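Local structure of aromatic-amino-acid transaminase TyrB (Burkholderia cenocepacia K56-2Valvano, 4WD2) at residues H95-A99 / A100-A104; D168-L171 / A172-A176. The protein probably catalyses the pyridoxal-phosphate-dependent transfer of amino groups between aromatic amino acids and 2-oxo acids, as a member of the class I and II aminotransferases. All coordinates share one frame; numbering follows the deposited sequence.

Contact 1: H95-A99 / A100-A104; sequences HPARA and AGRIA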
loop_
_atom_site.group_PDB
_atom_site.type_symbol
_atom_site.label_atom_id
_atom_site.label_comp_id
_atom_site.label_asym_id
_atom_site.label_seq_id
_atom_site.Cartn_x
_atom_site.Cartn_y
_atom_site.Cartn_z
ATOM N N HIS A 95 26.285 -3.791 12.677
ATOM C CA HIS A 95 26.795 -3.294 11.407
ATOM C C HIS A 95 27.255 -1.847 11.552
ATOM O O HIS A 95 26.544 -1.032 12.133
ATOM C CB HIS A 95 25.751 -3.409 10.303
ATOM C CG HIS A 95 26.341 -3.352 8.933
ATOM N ND1 HIS A 95 26.900 -2.201 8.411
ATOM C CD2 HIS A 95 26.491 -4.305 7.985
ATOM C CE1 HIS A 95 27.357 -2.450 7.200
ATOM N NE2 HIS A 95 27.118 -3.719 6.914
ATOM N N PRO A 96 28.461 -1.531 11.052
ATOM C CA PRO A 96 29.003 -0.174 11.204
ATOM C C PRO A 96 28.157 0.902 10.512
ATOM O O PRO A 96 28.092 2.024 10.995
ATOM C CB PRO A 96 30.395 -0.275 10.560
ATOM C CG PRO A 96 30.333 -1.494 9.686
ATOM C CD PRO A 96 29.431 -2.439 10.421
ATOM N N ALA A 97 27.518 0.565 9.399
ATOM C CA ALA A 97 26.670 1.522 8.701
ATOM C C ALA A 97 25.432 1.838 9.529
ATOM O O ALA A 97 24.885 2.941 9.454
ATOM C CB ALA A 97 26.273 0.994 7.334
ATOM N N ARG A 98 24.987 0.859 10.310
ATOM C CA ARG A 98 23.873 1.067 11.232
ATOM C C ARG A 98 24.298 1.966 12.385
ATOM O O ARG A 98 23.580 2.890 12.752
ATOM C CB ARG A 98 23.354 -0.277 11.747
ATOM C CG ARG A 98 22.497 -0.229 12.996
ATOM C CD ARG A 98 21.820 -1.586 13.198
ATOM N NE ARG A 98 21.076 -1.672 14.455
ATOM C CZ ARG A 98 19.860 -1.173 14.660
ATOM N NH1 ARG A 98 19.225 -0.515 13.696
ATOM N NH2 ARG A 98 19.280 -1.319 15.844
ATOM N N ALA A 99 25.479 1.718 12.938
ATOM C CA ALA A 99 25.964 2.511 14.070
ATOM C C ALA A 99 26.243 3.959 13.667
ATOM O O ALA A 99 26.067 4.878 14.471
ATOM C CB ALA A 99 27.213 1.876 14.670
ATOM N N ALA A 100 26.660 4.157 12.418
ATOM C CA ALA A 100 27.019 5.488 11.922
ATOM C C ALA A 100 25.826 6.247 11.332
ATOM O O ALA A 100 25.981 7.347 10.794
ATOM C CB ALA A 100 28.125 5.377 10.892
ATOM N N GLY A 101 24.638 5.664 11.433
ATOM C CA GLY A 101 23.433 6.310 10.945
ATOM C C GLY A 101 23.378 6.537 9.442
ATOM O O GLY A 101 22.710 7.469 8.974
ATOM N N ARG A 102 24.066 5.685 8.688
ATOM C CA ARG A 102 24.140 5.816 7.235
ATOM C C ARG A 102 23.021 5.096 6.492
ATOM O O ARG A 102 23.016 5.074 5.264
ATOM C CB ARG A 102 25.478 5.284 6.725
ATOM C CG ARG A 102 26.676 6.135 7.082
ATOM C CD ARG A 102 27.913 5.662 6.330
ATOM N NE ARG A 102 28.459 4.411 6.863
ATOM C CZ ARG A 102 29.494 4.346 7.700
ATOM N NH1 ARG A 102 30.096 5.462 8.099
ATOM N NH2 ARG A 102 29.932 3.168 8.136
ATOM N N ILE A 103 22.084 4.501 7.226
ATOM C CA ILE A 103 21.010 3.723 6.604
ATOM C C ILE A 103 19.630 4.318 6.853
ATOM O O ILE A 103 19.198 4.422 7.994
ATOM C CB ILE A 103 20.986 2.269 7.118
ATOM C CG1 ILE A 103 22.351 1.601 6.978
ATOM C CG2 ILE A 103 19.938 1.453 6.369
ATOM C CD1 ILE A 103 22.390 0.227 7.618
ATOM N N ALA A 104 18.938 4.706 5.788
ATOM C CA ALA A 104 17.542 5.113 5.903
ATOM C C ALA A 104 16.640 3.899 5.716
ATOM O O ALA A 104 16.651 3.285 4.653
ATOM C CB ALA A 104 17.202 6.205 4.875
#
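Ala-97 and Arg-102 are joined by the bond that closes this helix end: Arg-102 N donates to Ala-97 O over 3.0 Å, and at a C=O...N angle of 165° it meets the carbonyl nearly head-on. Nested inside it is a second bond, from Gly-101 N to Arg-98 O at 3.2 Å. This donor stands well above the carbonyl plane, 69° out of it, and therefore misses the lone pairs. Gly-101 leaves the helix with a positive phi, which by itself favours glycine. Just before it, Ala-100 N still makes an i to i+4 helical bond to Pro-96 O, at 2.9 Å.

The N-terminal end of the short helix is capped as well. His-95 ND1 accepts from Ala-97 N at 3.0 Å, the donor lying in the ring plane, while NE2 is hydrogen-bonded to Arg-237 O of helix 234-241; this pair of roles is consistent with a proton on NE2. Arg-98 extends to helix 80-91, with a salt bridge to Asp-84 and a hydrogen bond to Gln-87.

Apolar contact comes from Ile-103. Its CG1 lies anti to the carbonyl carbon (chi1 -53°) and the chain is extended beyond, which carries CD1 against the last turn of the helix, 4.0 Å from Ala-97 CB and 3.8 Å from Arg-98 N. The same side chain also touches Gln-87 and Phe-91 of helix 80-91. Arg-102, bent at chi3, folds back obliquely over the helix, NH2 coming 3.7 Å from Ala-97 CA, and one guanidinium face is overlain by Ala-100 CB near its rim.

The paired bonds Arg-102 N to Ala-97 O and Gly-101 N to Arg-98 O, with positive phi at Gly-101, make a Schellman motif, here ending helix 96-99 and turning the chain into edge strand 103-108 of the large mixed sheet characteristic of the fold-type I aminotransferases.

Contact 2: D168-L171 / A172-A176; sequences DAML and AAIDA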
loop_
_atom_site.group_PDB
_atom_site.type_symbol
_atom_site.label_atom_id
_atom_site.label_comp_id
_atom_site.label_asym_id
_atom_site.label_seq_id
_atom_site.Cartn_x
_atom_site.Cartn_y
_atom_site.Cartn_z
ATOM N N ASP A 168 30.975 -14.918 -15.600
ATOM C CA ASP A 168 31.872 -14.102 -16.410
ATOM C C ASP A 168 31.078 -13.137 -17.298
ATOM O O ASP A 168 31.412 -11.958 -17.388
ATOM C CB ASP A 168 32.786 -14.973 -17.278
ATOM C CG ASP A 168 33.874 -15.678 -16.478
ATOM O OD1 ASP A 168 34.139 -15.282 -15.322
ATOM O OD2 ASP A 168 34.475 -16.629 -17.023
ATOM N N ALA A 169 30.027 -13.639 -17.946
ATOM C CA ALA A 169 29.200 -12.816 -18.827
ATOM C C ALA A 169 28.406 -11.776 -18.036
ATOM O O ALA A 169 28.253 -10.636 -18.479
ATOM C CB ALA A 169 28.259 -13.690 -19.651
ATOM N N MET A 170 27.898 -12.178 -16.875
ATOM C CA MET A 170 27.208 -11.274 -15.962
ATOM C C MET A 170 28.109 -10.122 -15.532
ATOM O O MET A 170 27.712 -8.956 -15.588
ATOM C CB MET A 170 26.720 -12.027 -14.724
ATOM C CG MET A 170 26.191 -11.109 -13.643
ATOM S SD MET A 170 25.809 -11.913 -12.076
ATOM C CE MET A 170 25.066 -10.533 -11.196
ATOM N N LEU A 171 29.327 -10.456 -15.112
ATOM C CA LEU A 171 30.282 -9.472 -14.619
ATOM C C LEU A 171 30.738 -8.511 -15.723
ATOM O O LEU A 171 30.855 -7.304 -15.501
ATOM C CB LEU A 171 31.495 -10.183 -13.994
ATOM C CG LEU A 171 32.485 -9.306 -13.224
ATOM C CD1 LEU A 171 31.824 -8.697 -11.997
ATOM C CD2 LEU A 171 33.739 -10.097 -12.831
ATOM N N ALA A 172 30.980 -9.044 -16.916
ATOM C CA ALA A 172 31.407 -8.214 -18.040
ATOM C C ALA A 172 30.294 -7.264 -18.510
ATOM O O ALA A 172 30.561 -6.111 -18.860
ATOM C CB ALA A 172 31.880 -9.091 -19.193
ATOM N N ALA A 173 29.054 -7.740 -18.521
ATOM C CA ALA A 173 27.934 -6.890 -18.910
ATOM C C ALA A 173 27.755 -5.738 -17.918
ATOM O O ALA A 173 27.554 -4.588 -18.314
ATOM C CB ALA A 173 26.655 -7.703 -19.015
ATOM N N ILE A 174 27.833 -6.051 -16.628
ATOM C CA ILE A 174 27.645 -5.045 -15.590
ATOM C C ILE A 174 28.824 -4.070 -15.556
ATOM O O ILE A 174 28.635 -2.869 -15.346
ATOM C CB ILE A 174 27.445 -5.708 -14.211
ATOM C CG1 ILE A 174 26.099 -6.450 -14.191
ATOM C CG2 ILE A 174 27.497 -4.669 -13.100
ATOM C CD1 ILE A 174 25.824 -7.220 -12.914
ATOM N N ASP A 175 30.026 -4.576 -15.811
ATOM C CA ASP A 175 31.216 -3.725 -15.872
ATOM C C ASP A 175 31.140 -2.677 -16.980
ATOM O O ASP A 175 31.859 -1.674 -16.946
ATOM C CB ASP A 175 32.476 -4.575 -16.066
ATOM C CG ASP A 175 33.749 -3.788 -15.834
ATOM O OD1 ASP A 175 33.800 -3.003 -14.866
ATOM O OD2 ASP A 175 34.701 -3.952 -16.621
ATOM N N ALA A 176 30.276 -2.907 -17.961
ATOM C CA ALA A 176 30.194 -2.024 -19.117
ATOM C C ALA A 176 29.139 -0.927 -18.958
ATOM O O ALA A 176 28.969 -0.097 -19.854
ATOM C CB ALA A 176 29.912 -2.840 -20.375
#
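Asp-168 through Leu-171 offer their carbonyl oxygens in turn to the amides of Ala-172 through Asp-175, a regular alpha-helical i to i+4 pattern. The shortest of the four bonds, Leu-171 O to Asp-175 N, measures 2.9 Å. The longest, Met-170 O to Ile-174 N, measures 3.1 Å.

On the buried face, Met-170 and Ile-174 run side by side, one turn apart and pointing the same way. Met-170 has CG anti to the backbone N (chi1 171°) and stays extended to its end, which brings CE within 3.8 Å of Ile-174 CD1. The ethyl arm of Ile-174 also sits close beyond the Met-170 carbonyl oxygen, CG1 lying 3.3 Å from Met-170 O. Both side chains pack on Leu-205 of helix 199-211; on the sheet, Met-170 meets Tyr-155, Tyr-157 and Leu-185, and Ile-174 meets Val-183.

The neighbouring faces carry smaller contacts. Ala-172 CB rests 3.4 Å from Asp-168 O, and Ala-173 CB stands just as far from Ala-169 O, while Ala-169 and Ala-173 both touch Pro-156. Leu-171 reaches Val-208. Asp-175 sends its carboxylate away from the preceding turn to a salt bridge with Arg-212.

Chemically, then, polar cohesion within this segment comes from the main chain, whereas its attachment to the surrounding fold is mostly hydrophobic, supplemented near the C-terminal end by the link to Arg-212.

How the contacts relate
Read from the N terminus, both contacts are local and follow in series, neither nesting within the other nor crossing it. Contact 1 comes first and closes a tight turn, carrying the chain from helix 96-99 into strand 103-108 at one edge of the mixed sheet. Contact 2 closes no loop; it lies inside helix 167-175, which follows the opposite edge strand, 164-165, and leads toward strand 182-186. The two centres are 30 Å apart, with nearest atoms about 19 Å from each other. Contact 1 sits against helices 80-91 and 234-241, contact 2 against helix 199-211 and the sheet. As a pair they illustrate how a helix ends and how one continues.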